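Long-range contacts in metallo-beta-lactamase (Serratia marcescens, PDB 6K4X), which hydrolyses beta-lactam antibiotics as a subclass B3 metallo-beta-lactamase, using two zinc ions held in one active site: residues Y15-Y20 with W159-Q164; L31-G36 with L137-V142; V65-S70 with T91-A96. One frame throughout, in Å; residues are numbered along the deposited sequence. Where two conformers were deposited one is given.

Interaction 1. Residues Y15-Y20 with W159-Q164; sequences YGNTHY and WQSCEQ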
loop_
_atom_site.group_PDB
_atom_site.type_symbol
_atom_site.label_atom_id
_atom_site.label_comp_id
_atom_site.label_asym_id
_atom_site.label_seq_id
_atom_site.Cartn_x
_atom_site.Cartn_y
_atom_site.Cartn_z
ATOM N N TYR A 15 -3.277 3.417 -15.489
ATOM C CA TYR A 15 -3.864 2.555 -16.506
ATOM C C TYR A 15 -5.365 2.499 -16.260
ATOM O O TYR A 15 -5.799 2.220 -15.133
ATOM C CB TYR A 15 -3.292 1.135 -16.434
ATOM C CG TYR A 15 -3.629 0.312 -17.652
ATOM C CD1 TYR A 15 -2.843 0.409 -18.792
ATOM C CD2 TYR A 15 -4.730 -0.525 -17.685
ATOM C CE1 TYR A 15 -3.153 -0.295 -19.943
ATOM C CE2 TYR A 15 -5.052 -1.237 -18.831
ATOM C CZ TYR A 15 -4.277 -1.098 -19.966
ATOM O OH TYR A 15 -4.568 -1.794 -21.112
ATOM N N GLY A 16 -6.175 2.738 -17.282
ATOM C CA GLY A 16 -7.605 2.606 -17.147
ATOM C C GLY A 16 -8.124 3.465 -16.008
ATOM O O GLY A 16 -7.991 4.675 -16.019
ATOM N N ASN A 17 -8.796 2.837 -15.047
ATOM C CA ASN A 17 -9.386 3.513 -13.897
ATOM C C ASN A 17 -8.483 3.490 -12.652
ATOM O O ASN A 17 -9.001 3.720 -11.546
ATOM C CB ASN A 17 -10.755 2.919 -13.569
ATOM C CG ASN A 17 -10.699 1.448 -13.209
ATOM O OD1 ASN A 17 -9.847 0.693 -13.695
ATOM N ND2 ASN A 17 -11.629 0.995 -12.389
ATOM N N THR A 18 -7.185 3.211 -12.824
ATOM C CA THR A 18 -6.223 3.270 -11.740
ATOM C C THR A 18 -5.464 4.590 -11.811
ATOM O O THR A 18 -4.750 4.827 -12.791
ATOM C CB THR A 18 -5.209 2.125 -11.836
ATOM O OG1 THR A 18 -5.879 0.873 -11.634
ATOM C CG2 THR A 18 -4.100 2.243 -10.823
ATOM N N HIS A 19 -5.606 5.397 -10.767
ATOM C CA HIS A 19 -5.015 6.750 -10.727
ATOM C C HIS A 19 -4.094 6.867 -9.511
ATOM O O HIS A 19 -4.491 6.454 -8.401
ATOM C CB HIS A 19 -6.101 7.829 -10.637
ATOM C CG HIS A 19 -7.255 7.578 -11.544
ATOM N ND1 HIS A 19 -7.205 7.823 -12.900
ATOM C CD2 HIS A 19 -8.458 7.026 -11.290
ATOM C CE1 HIS A 19 -8.371 7.467 -13.423
ATOM N NE2 HIS A 19 -9.149 6.955 -12.462
ATOM N N TYR A 20 -2.901 7.423 -9.691
ATOM C CA TYR A 20 -2.048 7.769 -8.590
ATOM C C TYR A 20 -2.503 9.109 -8.019
ATOM O O TYR A 20 -2.571 10.094 -8.749
ATOM C CB TYR A 20 -0.596 7.846 -9.044
ATOM C CG TYR A 20 0.392 8.050 -7.925
ATOM C CD1 TYR A 20 0.624 9.303 -7.381
ATOM C CD2 TYR A 20 1.077 6.967 -7.391
ATOM C CE1 TYR A 20 1.538 9.469 -6.355
ATOM C CE2 TYR A 20 2.003 7.129 -6.375
ATOM C CZ TYR A 20 2.227 8.382 -5.843
ATOM O OH TYR A 20 3.155 8.528 -4.847
ATOM N N TRP A 159 -6.100 -5.980 -8.386
ATOM C CA TRP A 159 -7.285 -5.793 -9.182
ATOM C C TRP A 159 -6.910 -5.790 -10.655
ATOM O O TRP A 159 -5.738 -5.911 -11.010
ATOM C CB TRP A 159 -8.002 -4.508 -8.786
ATOM C CG TRP A 159 -7.197 -3.262 -9.000
ATOM C CD1 TRP A 159 -7.123 -2.504 -10.130
ATOM C CD2 TRP A 159 -6.368 -2.606 -8.028
ATOM N NE1 TRP A 159 -6.297 -1.430 -9.932
ATOM C CE2 TRP A 159 -5.827 -1.461 -8.642
ATOM C CE3 TRP A 159 -6.066 -2.860 -6.690
ATOM C CZ2 TRP A 159 -4.986 -0.594 -7.954
ATOM C CZ3 TRP A 159 -5.234 -2.009 -6.008
ATOM C CH2 TRP A 159 -4.715 -0.882 -6.635
ATOM N N GLN A 160 -7.919 -5.657 -11.511
ATOM C CA GLN A 160 -7.705 -5.537 -12.931
ATOM C C GLN A 160 -8.257 -4.209 -13.408
ATOM O O GLN A 160 -9.364 -3.850 -13.024
ATOM C CB GLN A 160 -8.390 -6.671 -13.683
ATOM C CG GLN A 160 -7.840 -8.029 -13.286
ATOM C CD GLN A 160 -8.048 -9.092 -14.333
ATOM O OE1 GLN A 160 -8.622 -8.852 -15.399
ATOM N NE2 GLN A 160 -7.552 -10.280 -14.032
ATOM N N SER A 161 -7.495 -3.505 -14.248
ATOM C CA SER A 161 -7.976 -2.312 -14.899
ATOM C C SER A 161 -7.860 -2.496 -16.406
ATOM O O SER A 161 -6.922 -3.144 -16.889
ATOM C CB SER A 161 -7.196 -1.081 -14.474
ATOM O OG SER A 161 -7.532 -0.681 -13.142
ATOM N N CYS A 162 -8.789 -1.888 -17.151
ATOM C CA CYS A 162 -8.897 -2.153 -18.562
ATOM C C CYS A 162 -9.089 -0.844 -19.327
ATOM O O CYS A 162 -9.673 0.110 -18.828
ATOM C CB CYS A 162 -10.061 -3.094 -18.860
ATOM S SG CYS A 162 -10.091 -4.641 -17.913
ATOM N N GLU A 163 -8.630 -0.860 -20.579
ATOM C CA GLU A 163 -8.831 0.233 -21.539
ATOM C C GLU A 163 -9.380 -0.372 -22.834
ATOM O O GLU A 163 -8.646 -1.087 -23.524
ATOM C CB GLU A 163 -7.524 0.977 -21.828
ATOM C CG GLU A 163 -6.971 1.735 -20.617
ATOM C CD GLU A 163 -5.671 2.499 -20.852
ATOM O OE1 GLU A 163 -5.164 2.513 -21.998
ATOM O OE2 GLU A 163 -5.144 3.099 -19.885
ATOM N N GLN A 164 -10.660 -0.147 -23.130
ATOM C CA GLN A 164 -11.300 -0.666 -24.349
ATOM C C GLN A 164 -11.023 -2.173 -24.444
ATOM O O GLN A 164 -10.725 -2.735 -25.506
ATOM C CB GLN A 164 -10.821 0.094 -25.590
ATOM C CG GLN A 164 -11.285 1.543 -25.638
ATOM C CD GLN A 164 -12.675 1.691 -26.198
ATOM O OE1 GLN A 164 -13.057 0.997 -27.155
ATOM N NE2 GLN A 164 -13.438 2.587 -25.601
HETATM O O HOH W 1 -11.409 -1.929 -12.188
HETATM O O HOH W 2 -11.174 -1.127 -15.634
#

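Interaction 2. Residues L31-G36 with L137-V142; sequences LSSPQG and LGPLAV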
loop_
_atom_site.group_PDB
_atom_site.type_symbol
_atom_site.label_atom_id
_atom_site.label_comp_id
_atom_site.label_asym_id
_atom_site.label_seq_id
_atom_site.Cartn_x
_atom_site.Cartn_y
_atom_site.Cartn_z
ATOM N N LEU A 31 -9.027 3.867 -7.319
ATOM C CA LEU A 31 -9.612 2.999 -8.300
ATOM C C LEU A 31 -11.047 3.471 -8.505
ATOM O O LEU A 31 -11.848 3.379 -7.579
ATOM C CB LEU A 31 -9.583 1.567 -7.783
ATOM C CG LEU A 31 -10.062 0.508 -8.761
ATOM C CD1 LEU A 31 -9.181 0.426 -10.000
ATOM C CD2 LEU A 31 -10.138 -0.851 -8.092
ATOM N N SER A 32 -11.341 4.032 -9.678
ATOM C CA SER A 32 -12.569 4.795 -9.867
ATOM C C SER A 32 -13.637 3.979 -10.597
ATOM O O SER A 32 -13.344 3.082 -11.389
ATOM C CB SER A 32 -12.318 6.082 -10.592
ATOM O OG SER A 32 -11.714 5.839 -11.850
ATOM N N SER A 33 -14.903 4.348 -10.353
ATOM C CA SER A 33 -15.979 3.850 -11.158
ATOM C C SER A 33 -17.128 4.832 -11.126
ATOM O O SER A 33 -17.257 5.618 -10.208
ATOM C CB SER A 33 -16.457 2.487 -10.709
ATOM O OG SER A 33 -17.497 2.561 -9.726
ATOM N N PRO A 34 -18.061 4.754 -12.093
ATOM C CA PRO A 34 -19.266 5.577 -12.040
ATOM C C PRO A 34 -20.149 5.324 -10.817
ATOM O O PRO A 34 -21.044 6.140 -10.555
ATOM C CB PRO A 34 -20.005 5.245 -13.345
ATOM C CG PRO A 34 -18.920 4.725 -14.261
ATOM C CD PRO A 34 -17.974 3.974 -13.337
ATOM N N GLN A 35 -19.946 4.218 -10.113
ATOM C CA GLN A 35 -20.768 3.857 -8.971
ATOM C C GLN A 35 -20.055 4.133 -7.649
ATOM O O GLN A 35 -20.640 3.895 -6.595
ATOM C CB GLN A 35 -21.216 2.405 -9.105
ATOM C CG GLN A 35 -22.014 2.223 -10.389
ATOM C CD GLN A 35 -22.655 0.878 -10.605
ATOM O OE1 GLN A 35 -22.386 -0.086 -9.902
ATOM N NE2 GLN A 35 -23.500 0.790 -11.622
ATOM N N GLY A 36 -18.845 4.678 -7.694
ATOM C CA GLY A 36 -18.081 4.954 -6.502
ATOM C C GLY A 36 -16.684 4.374 -6.589
ATOM O O GLY A 36 -16.366 3.592 -7.513
ATOM N N LEU A 137 -17.236 -3.178 -5.129
ATOM C CA LEU A 137 -17.965 -1.920 -5.160
ATOM C C LEU A 137 -18.424 -1.718 -6.598
ATOM O O LEU A 137 -17.607 -1.456 -7.454
ATOM C CB LEU A 137 -17.030 -0.785 -4.733
ATOM C CG LEU A 137 -17.659 0.597 -4.571
ATOM C CD1 LEU A 137 -16.569 1.644 -4.399
ATOM C CD2 LEU A 137 -18.564 0.978 -5.735
ATOM N N GLY A 138 -19.717 -1.877 -6.862
ATOM C CA GLY A 138 -20.177 -1.802 -8.233
ATOM C C GLY A 138 -19.362 -2.755 -9.099
ATOM O O GLY A 138 -19.259 -3.941 -8.786
ATOM N N PRO A 139 -18.732 -2.274 -10.191
ATOM C CA PRO A 139 -17.952 -3.148 -11.046
ATOM C C PRO A 139 -16.525 -3.416 -10.547
ATOM O O PRO A 139 -15.787 -4.172 -11.167
ATOM C CB PRO A 139 -17.890 -2.329 -12.346
ATOM C CG PRO A 139 -17.827 -0.904 -11.873
ATOM C CD PRO A 139 -18.744 -0.876 -10.666
ATOM N N LEU A 140 -16.120 -2.789 -9.444
ATOM C CA LEU A 140 -14.774 -2.938 -8.901
ATOM C C LEU A 140 -14.683 -4.205 -8.063
ATOM O O LEU A 140 -15.576 -4.511 -7.287
ATOM C CB LEU A 140 -14.422 -1.719 -8.057
ATOM C CG LEU A 140 -14.547 -0.372 -8.754
ATOM C CD1 LEU A 140 -14.105 0.735 -7.807
ATOM C CD2 LEU A 140 -13.759 -0.342 -10.053
ATOM N N ALA A 141 -13.532 -4.880 -8.172
ATOM C CA ALA A 141 -13.268 -6.093 -7.417
ATOM C C ALA A 141 -11.788 -6.131 -7.041
ATOM O O ALA A 141 -10.935 -6.343 -7.906
ATOM C CB ALA A 141 -13.648 -7.308 -8.229
ATOM N N VAL A 142 -11.490 -5.909 -5.774
ATOM C CA VAL A 142 -10.132 -5.834 -5.270
ATOM C C VAL A 142 -9.902 -7.015 -4.326
ATOM O O VAL A 142 -10.691 -7.230 -3.396
ATOM C CB VAL A 142 -9.874 -4.512 -4.538
ATOM C CG1 VAL A 142 -8.489 -4.519 -3.934
ATOM C CG2 VAL A 142 -10.070 -3.316 -5.441
#

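Interaction 3. Residues V65-S70 with T91-A96; sequences VKYILS and TVLAGA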
loop_
_atom_site.group_PDB
_atom_site.type_symbol
_atom_site.label_atom_id
_atom_site.label_comp_id
_atom_site.label_asym_id
_atom_site.label_seq_id
_atom_site.Cartn_x
_atom_site.Cartn_y
_atom_site.Cartn_z
ATOM N N VAL A 65 -16.023 8.089 -2.511
ATOM C CA VAL A 65 -15.050 7.084 -2.069
ATOM C C VAL A 65 -15.700 6.239 -0.971
ATOM O O VAL A 65 -16.053 6.762 0.094
ATOM C CB VAL A 65 -13.771 7.745 -1.543
ATOM C CG1 VAL A 65 -12.798 6.691 -1.036
ATOM C CG2 VAL A 65 -13.108 8.641 -2.585
ATOM N N LYS A 66 -15.882 4.948 -1.237
ATOM C CA LYS A 66 -16.676 4.099 -0.357
ATOM C C LYS A 66 -15.830 3.217 0.558
ATOM O O LYS A 66 -16.303 2.851 1.635
ATOM C CB LYS A 66 -17.624 3.228 -1.180
ATOM C CG LYS A 66 -18.575 4.020 -2.063
ATOM C CD LYS A 66 -19.294 5.158 -1.384
ATOM C CE LYS A 66 -20.236 5.881 -2.324
ATOM N NZ LYS A 66 -20.891 7.039 -1.691
ATOM N N TYR A 67 -14.620 2.883 0.123
ATOM C CA TYR A 67 -13.697 2.070 0.920
ATOM C C TYR A 67 -12.323 2.717 0.861
ATOM O O TYR A 67 -11.931 3.244 -0.201
ATOM C CB TYR A 67 -13.560 0.648 0.383
ATOM C CG TYR A 67 -14.782 -0.208 0.561
ATOM C CD1 TYR A 67 -15.151 -0.629 1.818
ATOM C CD2 TYR A 67 -15.563 -0.608 -0.507
ATOM C CE1 TYR A 67 -16.258 -1.429 2.027
ATOM C CE2 TYR A 67 -16.691 -1.405 -0.316
ATOM C CZ TYR A 67 -17.037 -1.811 0.957
ATOM O OH TYR A 67 -18.132 -2.606 1.193
ATOM N N ILE A 68 -11.600 2.657 1.977
ATOM C CA ILE A 68 -10.187 2.976 2.037
ATOM C C ILE A 68 -9.489 1.687 2.465
ATOM O O ILE A 68 -9.767 1.160 3.548
ATOM C CB ILE A 68 -9.900 4.116 3.027
ATOM C CG1 ILE A 68 -10.646 5.391 2.653
ATOM C CG2 ILE A 68 -8.406 4.359 3.129
ATOM C CD1 ILE A 68 -10.707 6.443 3.742
ATOM N N LEU A 69 -8.569 1.214 1.644
ATOM C CA LEU A 69 -7.835 -0.008 1.889
ATOM C C LEU A 69 -6.474 0.342 2.459
ATOM O O LEU A 69 -5.786 1.177 1.887
ATOM C CB LEU A 69 -7.677 -0.781 0.579
ATOM C CG LEU A 69 -8.960 -0.998 -0.215
ATOM C CD1 LEU A 69 -8.678 -1.858 -1.427
ATOM C CD2 LEU A 69 -10.061 -1.583 0.634
ATOM N N SER A 70 -6.058 -0.339 3.523
ATOM C CA SER A 70 -4.778 -0.083 4.168
ATOM C C SER A 70 -3.794 -1.189 3.809
ATOM O O SER A 70 -4.096 -2.381 4.003
ATOM C CB SER A 70 -4.966 -0.003 5.658
ATOM O OG SER A 70 -3.716 0.121 6.341
ATOM N N THR A 91 -15.570 3.212 4.625
ATOM C CA THR A 91 -15.158 2.150 5.533
ATOM C C THR A 91 -13.699 1.821 5.263
ATOM O O THR A 91 -13.292 1.724 4.089
ATOM C CB THR A 91 -16.016 0.905 5.349
ATOM O OG1 THR A 91 -17.350 1.279 5.700
ATOM C CG2 THR A 91 -15.576 -0.258 6.202
ATOM N N VAL A 92 -12.910 1.667 6.323
ATOM C CA VAL A 92 -11.500 1.339 6.220
ATOM C C VAL A 92 -11.329 -0.172 6.377
ATOM O O VAL A 92 -11.810 -0.750 7.353
ATOM C CB VAL A 92 -10.714 2.084 7.309
ATOM C CG1 VAL A 92 -9.243 1.733 7.259
ATOM C CG2 VAL A 92 -10.922 3.592 7.196
ATOM N N LEU A 93 -10.627 -0.812 5.438
ATOM C CA LEU A 93 -10.427 -2.246 5.471
ATOM C C LEU A 93 -8.946 -2.551 5.631
ATOM O O LEU A 93 -8.104 -1.935 4.985
ATOM C CB LEU A 93 -10.947 -2.888 4.197
ATOM C CG LEU A 93 -12.427 -2.683 3.926
ATOM C CD1 LEU A 93 -12.829 -3.345 2.629
ATOM C CD2 LEU A 93 -13.301 -3.190 5.045
ATOM N N ALA A 94 -8.632 -3.545 6.467
ATOM C CA ALA A 94 -7.266 -3.862 6.799
ATOM C C ALA A 94 -7.153 -5.324 7.207
ATOM O O ALA A 94 -8.134 -5.979 7.616
ATOM C CB ALA A 94 -6.773 -2.972 7.908
ATOM N N GLY A 95 -5.912 -5.804 7.224
ATOM C CA GLY A 95 -5.642 -7.106 7.783
ATOM C C GLY A 95 -6.009 -7.147 9.251
ATOM O O GLY A 95 -5.869 -6.164 9.972
ATOM N N ALA A 96 -6.475 -8.316 9.715
ATOM C CA ALA A 96 -7.042 -8.471 11.055
ATOM C C ALA A 96 -6.121 -7.916 12.131
ATOM O O ALA A 96 -6.602 -7.249 13.036
ATOM C CB ALA A 96 -7.345 -9.927 11.323
HETATM O O HOH W 3 -3.827 -4.077 6.203
#

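Interaction 1. Residues Y15-Y20 with W159-Q164
Thr18 and Asn17 meet Ser161 where the beta hairpin of strands 12-15 and 18-20, closed by a type II' turn from Tyr15 to Thr18, rests on strand 155-163 of the other sheet of the metallo-beta-lactamase sandwich. The tight part is a chain of three hydrogen bonds, buried from Trp159 to Ser161 and ending at the partly exposed Asn17. Trp159 NE1 donates, close to the indole plane, to Thr18 OG1 at 2.9 Å. Thr18 OG1 donates a hydrogen bond to Ser161 OG (2.7 Å), which in turn donates to Asn17 OD1 (2.7 Å) from a position tilted 35° from the carbonyl plane. Leu31 packs against all four of these side chains. Farther out the contact is looser and wetter: one water links Asn17 ND2 to Gln160 O, another Asn17 OD1 to Cys162 N. On the outer flank the buried Tyr15 ring, its CG anti to the backbone N (chi1 -167°), turns an edge to Ser161 O and a face to the partly exposed Glu163. Ring and carboxylate are stacked, 6° from parallel; the Tyr15 OH is hydrogen-bonded to Lys166 O. Glu163 OE2 also binds Asn233 ND2, and through its anti lone pair it takes a nearly straight hydrogen bond from Gly16 N at 2.8 Å.

Interaction 2. Residues L31-G36 with L137-V142
Leu31 and Leu140 reach toward each other tip to tip, Leu31 CG lying 4.0 Å from Leu140 CD2. Leu31 meets Val142 in the same manner, and there the approach is closer, with 3.6 Å between Leu31 CD2 and Val142 CG2. Leu31 CG is anti to the backbone N (chi1 -175°), while Leu140 has CG anti to its carbonyl carbon. Leu140 also spreads its branches over the opposing backbone: CD1 sits near Leu31 O and Gly36 O, CD2 near Ser32 O. Ser33 stands over the next turn, its CB 3.8 Å from Pro139 CG and its OG beside Pro139 CD. That hydroxyl is already gripped within its own loop. Ser33 OG accepts from Gln35 N in an ST turn and donates to Gly36 O (2.7 Å) in the carbonyl plane, on a lone pair, so that it meets the proline as a satisfied polar group. At the exposed end Gln35, extended beyond CG, crosses Pro139 obliquely, and Gln35 OE1 comes to 3.3 Å from Gly138 CA, where a residue without a side chain, at a positive phi, permits the approach. Ile38 and Trp159 border the buried end. The contact joins a type I turn, Ser33 to Gly36, between strands 29-31 and 37-40, to a type II' turn, Leu137 to Leu140, between strands 134-137 and 140-146: two hairpin ends, one from each sheet, packed against each other in the beta sandwich of the metallo-beta-lactamase fold.

Interaction 3. Residues V65-S70 with T91-A96
Tyr67 and Thr91 lie side by side, pointing the same way from neighbouring parallel strands, with Tyr67 CD1 3.9 Å from Thr91 CB. Tyr67 CG is anti to the carbonyl carbon (chi1 -70°), and the ring beyond it also meets Leu93, whose CD1 lies 3.7 Å from Tyr67 CD1. Leu69 and Leu93 share one conformation: in each, CG is anti to the carbonyl carbon and the second torsion is extended. Matching torsions on paired positions of one sheet face let the two side chains run alongside one another, Leu69 CD2 touching Leu93 CD1 at 3.8 Å. Leu93 CD1 thus touches both Tyr67 and Leu69 of the neighbouring strand. On the other face Ile68 and Val92 pair more loosely, 4.3 Å between Ile68 CB and Val92 CG2, and turn to helix 81-88, where Met84 receives Ile68, and Ile81 and Gln85 receive Val92. The backbones are joined by four hydrogen bonds: Thr91 N to Lys66 O, Ile68 N to Thr91 O (2.9 Å), Leu93 N to Ile68 O and Ser70 N to Leu93 O (3.0 Å). The axes of strands 65-69 and 91-95 diverge by 29°. Beyond the last bond the CB atoms of Ser70 and Ala94 still touch, and a water accepts from Gly95 N within bonding distance of Ser70 O. Ser70 leads into the zinc-binding region, its side chain about 6 Å from those of His72 and His77. With helices 75-78 and 81-88 on the connection, this is a beta-alpha-beta crossover; the loop leaving its first strand and short helix 75-78 carry the His-X-His-X-Asp-His zinc motif of metallo-beta-lactamases.

Overall arrangement
Interactions 1 and 2 both bring the first sheet against the second, on strands 155-163 and 140-146 that are neighbours there, and they touch each other through Asn17, whose ND2 bonds Ser32 O, and through Leu31 against Trp159. Interaction 3 instead joins two adjacent strands inside the first sheet, is buried and lies nearer the chain centre. It meets interaction 2 where Leu69 packs on Val142 and Lys66 on Leu137, and stays clear of interaction 1. The chemistry follows: side-chain hydrogen bonds and water at the partly buried interaction 1, chiefly van der Waals contact in interaction 2, buried around its leucines but exposed at the turns, and backbone pairing in interaction 3, nearest the zinc ligands.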